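Local coordinates for protein glycerate dehydrogenase/glyoxylate reductase (Thermus thermophilus, PDB 2CUK) that probably reduces glyoxylate and hydroxypyruvate with NAD(P)H as a D-isomer-specific 2-hydroxyacid dehydrogenase, at residues M1-L9 and L22-L32; T50-D61 and H78-I89. All coordinates share one frame; numbering follows the deposited sequence.

Contact 1 of 2, residues M1-L9 and L22-L32; sequences MRVLVTRTL and LEVEVHRGLFL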
# COMPACT_ATOMS: atom_id res chain seq x y z
N MET A 1 -0.62 -45.93 -3.71
CA MET A 1 -0.76 -44.87 -2.67
C MET A 1 -1.39 -43.62 -3.25
O MET A 1 -0.91 -43.07 -4.24
CB MET A 1 0.62 -44.53 -2.08
CG MET A 1 1.28 -45.69 -1.35
SD MET A 1 2.94 -45.27 -0.76
CE MET A 1 2.60 -44.80 0.94
N ARG A 2 -2.47 -43.16 -2.63
CA ARG A 2 -3.17 -41.98 -3.09
C ARG A 2 -3.06 -40.84 -2.08
O ARG A 2 -3.08 -41.06 -0.87
CB ARG A 2 -4.65 -42.31 -3.34
CG ARG A 2 -5.48 -41.15 -3.87
CD ARG A 2 -6.86 -41.62 -4.32
NE ARG A 2 -7.65 -42.15 -3.21
CZ ARG A 2 -8.12 -41.41 -2.21
NH1 ARG A 2 -7.89 -40.10 -2.18
NH2 ARG A 2 -8.83 -41.98 -1.25
N VAL A 3 -2.93 -39.62 -2.59
CA VAL A 3 -2.83 -38.43 -1.76
C VAL A 3 -4.00 -37.50 -2.07
O VAL A 3 -4.31 -37.26 -3.23
CB VAL A 3 -1.50 -37.67 -2.01
CG1 VAL A 3 -1.48 -36.37 -1.21
CG2 VAL A 3 -0.32 -38.54 -1.62
N LEU A 4 -4.64 -36.99 -1.02
CA LEU A 4 -5.77 -36.09 -1.19
C LEU A 4 -5.40 -34.65 -0.82
O LEU A 4 -4.92 -34.38 0.28
CB LEU A 4 -6.95 -36.54 -0.33
CG LEU A 4 -8.18 -35.64 -0.35
CD1 LEU A 4 -8.71 -35.52 -1.78
CD2 LEU A 4 -9.25 -36.21 0.56
N VAL A 5 -5.61 -33.74 -1.77
CA VAL A 5 -5.34 -32.32 -1.58
C VAL A 5 -6.72 -31.67 -1.63
O VAL A 5 -7.39 -31.70 -2.67
CB VAL A 5 -4.45 -31.77 -2.70
CG1 VAL A 5 -4.01 -30.35 -2.37
CG2 VAL A 5 -3.23 -32.67 -2.90
N THR A 6 -7.14 -31.10 -0.51
CA THR A 6 -8.47 -30.50 -0.39
C THR A 6 -8.78 -29.29 -1.27
O THR A 6 -9.94 -28.91 -1.39
CB THR A 6 -8.76 -30.12 1.07
OG1 THR A 6 -7.82 -29.13 1.50
CG2 THR A 6 -8.65 -31.36 1.96
N ARG A 7 -7.76 -28.69 -1.87
CA ARG A 7 -7.97 -27.53 -2.74
C ARG A 7 -6.91 -27.48 -3.84
O ARG A 7 -5.83 -28.04 -3.69
CB ARG A 7 -7.89 -26.22 -1.94
CG ARG A 7 -8.94 -26.05 -0.86
CD ARG A 7 -10.34 -25.89 -1.44
NE ARG A 7 -11.30 -25.55 -0.39
CZ ARG A 7 -11.59 -26.34 0.64
NH1 ARG A 7 -11.00 -27.52 0.76
NH2 ARG A 7 -12.44 -25.93 1.57
N THR A 8 -7.22 -26.81 -4.94
CA THR A 8 -6.26 -26.68 -6.03
C THR A 8 -5.17 -25.72 -5.56
O THR A 8 -5.44 -24.74 -4.88
CB THR A 8 -6.92 -26.12 -7.30
OG1 THR A 8 -7.66 -24.93 -6.97
CG2 THR A 8 -7.87 -27.14 -7.90
N LEU A 9 -3.93 -26.02 -5.94
CA LEU A 9 -2.79 -25.20 -5.52
C LEU A 9 -2.08 -24.56 -6.71
O LEU A 9 -2.05 -25.12 -7.81
CB LEU A 9 -1.79 -26.04 -4.73
CG LEU A 9 -2.33 -26.87 -3.56
CD1 LEU A 9 -1.18 -27.65 -2.94
CD2 LEU A 9 -2.99 -25.96 -2.53
N LEU A 22 2.95 -41.52 -7.09
CA LEU A 22 1.81 -41.30 -6.21
C LEU A 22 0.61 -40.79 -6.99
O LEU A 22 0.76 -40.01 -7.93
CB LEU A 22 2.18 -40.29 -5.12
CG LEU A 22 3.26 -40.70 -4.12
CD1 LEU A 22 3.68 -39.50 -3.29
CD2 LEU A 22 2.73 -41.82 -3.24
N GLU A 23 -0.57 -41.24 -6.60
CA GLU A 23 -1.79 -40.80 -7.24
C GLU A 23 -2.32 -39.58 -6.51
O GLU A 23 -2.66 -39.63 -5.34
CB GLU A 23 -2.81 -41.93 -7.17
CG GLU A 23 -3.00 -42.63 -8.52
CD GLU A 23 -4.47 -42.88 -8.76
OE1 GLU A 23 -5.17 -43.21 -7.80
OE2 GLU A 23 -4.91 -42.74 -9.89
N VAL A 24 -2.36 -38.45 -7.21
CA VAL A 24 -2.80 -37.20 -6.60
C VAL A 24 -4.24 -36.81 -6.93
O VAL A 24 -4.58 -36.58 -8.10
CB VAL A 24 -1.88 -36.03 -7.00
CG1 VAL A 24 -2.28 -34.76 -6.26
CG2 VAL A 24 -0.43 -36.38 -6.70
N GLU A 25 -5.08 -36.74 -5.91
CA GLU A 25 -6.45 -36.28 -6.09
C GLU A 25 -6.60 -34.85 -5.59
O GLU A 25 -6.43 -34.54 -4.42
CB GLU A 25 -7.37 -37.21 -5.31
CG GLU A 25 -8.84 -37.02 -5.68
CD GLU A 25 -9.70 -37.98 -4.88
OE1 GLU A 25 -9.39 -39.16 -4.86
OE2 GLU A 25 -10.66 -37.52 -4.27
N VAL A 26 -6.89 -33.95 -6.54
CA VAL A 26 -7.03 -32.56 -6.16
C VAL A 26 -8.48 -32.08 -6.32
O VAL A 26 -9.07 -32.13 -7.40
CB VAL A 26 -6.09 -31.74 -7.03
CG1 VAL A 26 -6.11 -30.27 -6.60
CG2 VAL A 26 -4.67 -32.27 -6.90
N HIS A 27 -9.05 -31.64 -5.19
CA HIS A 27 -10.44 -31.21 -5.18
C HIS A 27 -10.61 -29.79 -5.72
O HIS A 27 -9.99 -28.84 -5.26
CB HIS A 27 -10.92 -31.28 -3.73
CG HIS A 27 -12.35 -30.80 -3.65
ND1 HIS A 27 -13.40 -31.54 -4.06
CD2 HIS A 27 -12.82 -29.58 -3.16
CE1 HIS A 27 -14.49 -30.78 -3.83
NE2 HIS A 27 -14.17 -29.60 -3.29
N ARG A 28 -11.46 -29.66 -6.76
CA ARG A 28 -11.68 -28.34 -7.35
C ARG A 28 -12.87 -27.62 -6.70
O ARG A 28 -13.82 -28.23 -6.23
CB ARG A 28 -11.96 -28.53 -8.85
CG ARG A 28 -10.83 -29.27 -9.57
CD ARG A 28 -11.18 -29.53 -11.04
NE ARG A 28 -11.47 -28.26 -11.73
CZ ARG A 28 -12.38 -28.29 -12.72
NH1 ARG A 28 -12.98 -29.42 -13.04
NH2 ARG A 28 -12.66 -27.16 -13.39
N GLY A 29 -12.77 -26.28 -6.65
CA GLY A 29 -13.90 -25.49 -6.15
C GLY A 29 -13.56 -24.77 -4.85
O GLY A 29 -12.51 -24.95 -4.26
N LEU A 30 -14.51 -23.94 -4.43
CA LEU A 30 -14.38 -23.13 -3.23
C LEU A 30 -14.83 -23.83 -1.95
O LEU A 30 -14.45 -23.43 -0.85
CB LEU A 30 -15.19 -21.84 -3.42
CG LEU A 30 -14.52 -20.51 -3.08
CD1 LEU A 30 -13.21 -20.37 -3.85
CD2 LEU A 30 -15.48 -19.38 -3.44
N PHE A 31 -15.64 -24.89 -2.10
CA PHE A 31 -16.15 -25.62 -0.94
C PHE A 31 -15.89 -27.12 -0.98
O PHE A 31 -15.80 -27.72 -2.05
CB PHE A 31 -17.66 -25.38 -0.80
CG PHE A 31 -18.04 -23.95 -0.61
CD1 PHE A 31 -17.83 -23.31 0.62
CD2 PHE A 31 -18.60 -23.22 -1.66
CE1 PHE A 31 -18.18 -21.97 0.79
CE2 PHE A 31 -18.95 -21.88 -1.49
CZ PHE A 31 -18.74 -21.25 -0.26
N LEU A 32 -15.79 -27.72 0.20
CA LEU A 32 -15.58 -29.16 0.35
C LEU A 32 -16.35 -29.63 1.58
O LEU A 32 -15.81 -29.67 2.69
CB LEU A 32 -14.09 -29.48 0.52
CG LEU A 32 -13.76 -30.97 0.67
CD1 LEU A 32 -14.31 -31.75 -0.52
CD2 LEU A 32 -12.25 -31.16 0.79
O HOH W 1 -11.79 -22.80 -0.49
O HOH W 2 -14.68 -23.61 2.00
O HOH W 3 -10.05 -26.21 -5.03
O HOH W 4 -10.68 -24.94 -7.81
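Leu30 O accepts a hydrogen bond from each of two waters that also bind Arg7. One water accepts from Arg7 NE at 2.8 Å. The other accepts from Arg7 NH2 and lies in the guanidinium plane, at its edge. The loop 27-32 thus holds the arginine through water. Arg7 is bent at chi2 (-67°), which folds its head back so that NH1 bonds Thr6 O from above the carbonyl plane. Leu32 CB lies 3.7 Å from the same Arg7 NH1. A third water accepts from Thr8 N and donates to both His27 O and Gly29 O. Strands 2-5 and 23-26 run parallel as the two strands of a beta-alpha-beta unit, with helix 15-19 between them. Strand 23-26 is an edge strand of the domain's five-stranded parallel sheet. Five nearly straight backbone bonds join the pair, such as Val3 N to Glu23 O at 2.8 Å. Val3, Val5, Val24 and Val26 share one face, where Val5 CG2 meets Val24 CG1 at 4.1 Å. Helix 283-301 covers Val3. Arg2, Leu4, Glu23 and Glu25 are on the other face. There Arg2 NH1 and Glu25 OE1 form a salt bridge at 3.2 Å, but the oxygen lies well out of the guanidinium plane and no N-H points at it. Arg2 NH2 bonds Arg40 O instead. Glu25 OE2 lies 3.7 Å from Leu4 CD1. His27 NE2 donates to Phe31 O at 2.8 Å, close to the ring plane, and Leu32 CD1 sits over the centre of one ring face.

Contact 2 of 2, residues T50-D61 and H78-I89; sequences TVEDRIDAEVMD and HVDLEAARERGI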
# COMPACT_ATOMS: atom_id res chain seq x y z
N THR A 50 -6.39 -27.50 4.14
CA THR A 50 -6.28 -26.05 4.28
C THR A 50 -6.98 -25.67 5.58
O THR A 50 -7.57 -26.53 6.24
CB THR A 50 -6.97 -25.29 3.12
OG1 THR A 50 -8.37 -25.56 3.13
CG2 THR A 50 -6.38 -25.70 1.78
N VAL A 51 -6.90 -24.40 5.95
CA VAL A 51 -7.54 -23.92 7.17
C VAL A 51 -9.06 -24.06 7.13
O VAL A 51 -9.72 -24.00 8.17
CB VAL A 51 -7.20 -22.43 7.44
CG1 VAL A 51 -5.71 -22.28 7.74
CG2 VAL A 51 -7.59 -21.58 6.24
N GLU A 52 -9.61 -24.27 5.94
CA GLU A 52 -11.06 -24.41 5.76
C GLU A 52 -11.55 -25.85 5.95
O GLU A 52 -12.75 -26.11 5.86
CB GLU A 52 -11.47 -23.93 4.37
CG GLU A 52 -11.18 -22.46 4.08
CD GLU A 52 -12.18 -21.52 4.73
OE1 GLU A 52 -12.45 -21.67 5.94
OE2 GLU A 52 -12.70 -20.62 4.03
N ASP A 53 -10.62 -26.77 6.19
CA ASP A 53 -10.98 -28.18 6.36
C ASP A 53 -10.78 -28.62 7.81
O ASP A 53 -9.68 -28.53 8.35
CB ASP A 53 -10.12 -29.07 5.46
CG ASP A 53 -10.14 -28.63 4.01
OD1 ASP A 53 -11.21 -28.69 3.38
OD2 ASP A 53 -9.06 -28.23 3.51
N ARG A 54 -11.85 -29.11 8.43
CA ARG A 54 -11.81 -29.59 9.79
C ARG A 54 -11.29 -31.01 9.82
O ARG A 54 -11.98 -31.96 9.47
CB ARG A 54 -13.24 -29.55 10.36
CG ARG A 54 -13.27 -29.74 11.87
CD ARG A 54 -12.09 -29.04 12.56
NE ARG A 54 -12.56 -28.16 13.63
CZ ARG A 54 -12.39 -26.84 13.47
NH1 ARG A 54 -11.82 -26.37 12.37
NH2 ARG A 54 -12.80 -25.99 14.42
N ILE A 55 -10.04 -31.21 10.23
CA ILE A 55 -9.46 -32.54 10.27
C ILE A 55 -9.52 -33.08 11.70
O ILE A 55 -8.56 -32.95 12.47
CB ILE A 55 -7.99 -32.52 9.79
CG1 ILE A 55 -7.91 -31.81 8.43
CG2 ILE A 55 -7.46 -33.93 9.66
CD1 ILE A 55 -8.78 -32.42 7.34
N ASP A 56 -10.66 -33.68 12.05
CA ASP A 56 -10.87 -34.23 13.38
C ASP A 56 -10.68 -35.75 13.43
O ASP A 56 -10.27 -36.36 12.44
CB ASP A 56 -12.27 -33.88 13.88
CG ASP A 56 -13.36 -34.23 12.88
OD1 ASP A 56 -13.17 -35.19 12.11
OD2 ASP A 56 -14.40 -33.55 12.88
N ALA A 57 -10.98 -36.34 14.58
CA ALA A 57 -10.85 -37.78 14.76
C ALA A 57 -11.66 -38.57 13.75
O ALA A 57 -11.19 -39.57 13.21
CB ALA A 57 -11.26 -38.17 16.18
N GLU A 58 -12.88 -38.12 13.48
CA GLU A 58 -13.75 -38.81 12.52
C GLU A 58 -13.06 -38.95 11.17
O GLU A 58 -13.01 -40.04 10.60
CB GLU A 58 -15.06 -38.05 12.34
CG GLU A 58 -16.12 -38.86 11.60
CD GLU A 58 -17.38 -38.06 11.30
OE1 GLU A 58 -17.73 -37.16 12.11
OE2 GLU A 58 -18.02 -38.33 10.27
N VAL A 59 -12.53 -37.84 10.65
CA VAL A 59 -11.84 -37.86 9.36
C VAL A 59 -10.67 -38.83 9.40
O VAL A 59 -10.43 -39.58 8.45
CB VAL A 59 -11.30 -36.46 8.99
CG1 VAL A 59 -10.60 -36.51 7.64
CG2 VAL A 59 -12.44 -35.45 8.96
N MET A 60 -9.93 -38.81 10.51
CA MET A 60 -8.78 -39.69 10.68
C MET A 60 -9.19 -41.16 10.70
O MET A 60 -8.56 -41.99 10.04
CB MET A 60 -8.03 -39.32 11.97
CG MET A 60 -7.24 -38.03 11.85
SD MET A 60 -6.42 -37.54 13.37
CE MET A 60 -6.90 -35.82 13.49
N ASP A 61 -10.23 -41.48 11.45
CA ASP A 61 -10.70 -42.87 11.52
C ASP A 61 -11.21 -43.30 10.15
O ASP A 61 -10.98 -44.43 9.71
CB ASP A 61 -11.83 -43.01 12.55
CG ASP A 61 -11.36 -42.73 13.96
OD1 ASP A 61 -10.31 -43.27 14.36
OD2 ASP A 61 -12.05 -41.96 14.67
N HIS A 78 -7.07 -26.21 13.15
CA HIS A 78 -8.17 -26.93 12.51
C HIS A 78 -7.93 -28.44 12.48
O HIS A 78 -8.72 -29.19 11.91
CB HIS A 78 -8.36 -26.42 11.08
CG HIS A 78 -7.10 -26.39 10.28
ND1 HIS A 78 -6.85 -27.26 9.25
CD2 HIS A 78 -6.00 -25.61 10.39
CE1 HIS A 78 -5.66 -27.02 8.75
NE2 HIS A 78 -5.12 -26.03 9.42
N VAL A 79 -6.83 -28.87 13.09
CA VAL A 79 -6.47 -30.28 13.13
C VAL A 79 -6.35 -30.78 14.56
O VAL A 79 -5.59 -30.21 15.36
CB VAL A 79 -5.13 -30.53 12.40
CG1 VAL A 79 -4.77 -32.00 12.46
CG2 VAL A 79 -5.24 -30.06 10.95
N ASP A 80 -7.10 -31.82 14.90
CA ASP A 80 -7.03 -32.40 16.24
C ASP A 80 -5.68 -33.10 16.31
O ASP A 80 -5.55 -34.25 15.91
CB ASP A 80 -8.15 -33.42 16.44
CG ASP A 80 -8.22 -33.93 17.87
OD1 ASP A 80 -7.16 -34.12 18.49
OD2 ASP A 80 -9.34 -34.17 18.37
N LEU A 81 -4.67 -32.40 16.83
CA LEU A 81 -3.33 -32.95 16.92
C LEU A 81 -3.21 -34.19 17.79
O LEU A 81 -2.53 -35.15 17.42
CB LEU A 81 -2.36 -31.87 17.43
CG LEU A 81 -2.31 -30.56 16.63
CD1 LEU A 81 -1.30 -29.62 17.27
CD2 LEU A 81 -1.93 -30.85 15.19
N GLU A 82 -3.88 -34.19 18.94
CA GLU A 82 -3.83 -35.33 19.84
C GLU A 82 -4.50 -36.55 19.22
O GLU A 82 -4.08 -37.68 19.44
CB GLU A 82 -4.49 -34.98 21.18
CG GLU A 82 -3.79 -33.85 21.92
CD GLU A 82 -2.29 -34.05 22.01
OE1 GLU A 82 -1.85 -35.10 22.52
OE2 GLU A 82 -1.54 -33.15 21.58
N ALA A 83 -5.55 -36.32 18.43
CA ALA A 83 -6.25 -37.42 17.78
C ALA A 83 -5.30 -38.08 16.79
O ALA A 83 -5.26 -39.30 16.66
CB ALA A 83 -7.48 -36.91 17.06
N ALA A 84 -4.52 -37.26 16.09
CA ALA A 84 -3.56 -37.77 15.11
C ALA A 84 -2.44 -38.52 15.82
O ALA A 84 -2.04 -39.60 15.40
CB ALA A 84 -2.99 -36.61 14.30
N ARG A 85 -1.95 -37.94 16.91
CA ARG A 85 -0.87 -38.54 17.69
C ARG A 85 -1.29 -39.94 18.14
O ARG A 85 -0.56 -40.91 17.96
CB ARG A 85 -0.56 -37.68 18.91
CG ARG A 85 0.62 -38.18 19.74
CD ARG A 85 0.72 -37.41 21.05
NE ARG A 85 0.71 -35.97 20.84
CZ ARG A 85 1.68 -35.29 20.23
NH1 ARG A 85 2.76 -35.92 19.77
NH2 ARG A 85 1.58 -33.98 20.08
N GLU A 86 -2.48 -40.02 18.72
CA GLU A 86 -3.04 -41.27 19.22
C GLU A 86 -3.22 -42.30 18.11
O GLU A 86 -3.43 -43.49 18.38
CB GLU A 86 -4.38 -41.00 19.90
CG GLU A 86 -4.26 -40.23 21.21
CD GLU A 86 -5.55 -39.56 21.64
OE1 GLU A 86 -6.62 -40.20 21.54
OE2 GLU A 86 -5.50 -38.40 22.08
N ARG A 87 -3.15 -41.85 16.86
CA ARG A 87 -3.32 -42.75 15.73
C ARG A 87 -2.03 -42.93 14.93
O ARG A 87 -2.04 -43.53 13.86
CB ARG A 87 -4.43 -42.23 14.81
CG ARG A 87 -5.79 -42.25 15.46
CD ARG A 87 -6.85 -41.60 14.59
NE ARG A 87 -8.18 -41.76 15.16
CZ ARG A 87 -8.54 -41.31 16.36
NH1 ARG A 87 -7.67 -40.67 17.12
NH2 ARG A 87 -9.78 -41.52 16.80
N GLY A 88 -0.93 -42.41 15.47
CA GLY A 88 0.35 -42.54 14.80
C GLY A 88 0.43 -41.81 13.47
O GLY A 88 1.16 -42.23 12.57
N ILE A 89 -0.31 -40.72 13.34
CA ILE A 89 -0.29 -39.94 12.11
C ILE A 89 0.61 -38.73 12.32
O ILE A 89 0.53 -38.05 13.35
CB ILE A 89 -1.71 -39.44 11.75
CG1 ILE A 89 -2.65 -40.64 11.59
CG2 ILE A 89 -1.66 -38.61 10.47
CD1 ILE A 89 -4.11 -40.26 11.39
O HOH W 5 -11.83 -34.30 17.25
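Met60 reaches from helix 57-61 to helix 81-85, two helices of the parallel alpha/beta domain, whose short axes run 27° apart. This is the tight part. Met60 SD lies 3.3 Å from Ala84 N, and its CE packs on Ala83 CB. Met60 CG meets Ile89 CD1, near strand 68-70. Before the helices, Ile55 and Val79 form a single backbone bridge, their side chains side by side. Asp56 OD1 caps its helix at Val59 N, and its OD2 forms a salt bridge with Lys34. Asp80 OD1 caps the other helix at Ala83 N (2.7 Å), while its OD2 accepts from a water. The His78 ring is clamped between Val51 CA, over the centre of one face, and Val79 CG2, toward the rim of the other. Its CG takes the cramped place between backbone N and carbonyl carbon (chi1 51°), and ND1 donates to Asp53 O in the carbonyl plane at 3.2 Å. The side of Asp61 and Arg87 is more open to solvent. Arg87 NE meets Asp61 OD1 at 2.7 Å from above the carboxylate plane, and NH2 reaches the same OD1 on its syn side. Arg87 CD lies 3.7 Å from Met60 CB. With an alanine in place of Arg87, the Asp61 carboxylate would probably lose this mate, and Met60 CB its cover. Arg87 NH1 holds Ala83 O, and Ala57 CB lies over one guanidinium face.

Both contacts are partly buried and lie on the same side of the chain's centre, about 17 Å apart between centres. Contact 1 pairs two strands at one border of the five-stranded sheet. Contact 2 packs two helices and the loops flanking them, so side chains do more of the work there and the backbone makes a single bridge. The buried apolar part is Val3 and Val5 in contact 1, and Met60, Ala83, Ala84 and Ile89 in contact 2. Each has a charged pair nearer the surface. They meet directly at Asp53 of contact 2: its OD1 forms a salt bridge with Arg7 NH1 at 2.9 Å, and its OD2 probably bonds Thr6 OG1 at 2.5 Å. Both also touch the second subunit, through Thr8 and Glu52 among others.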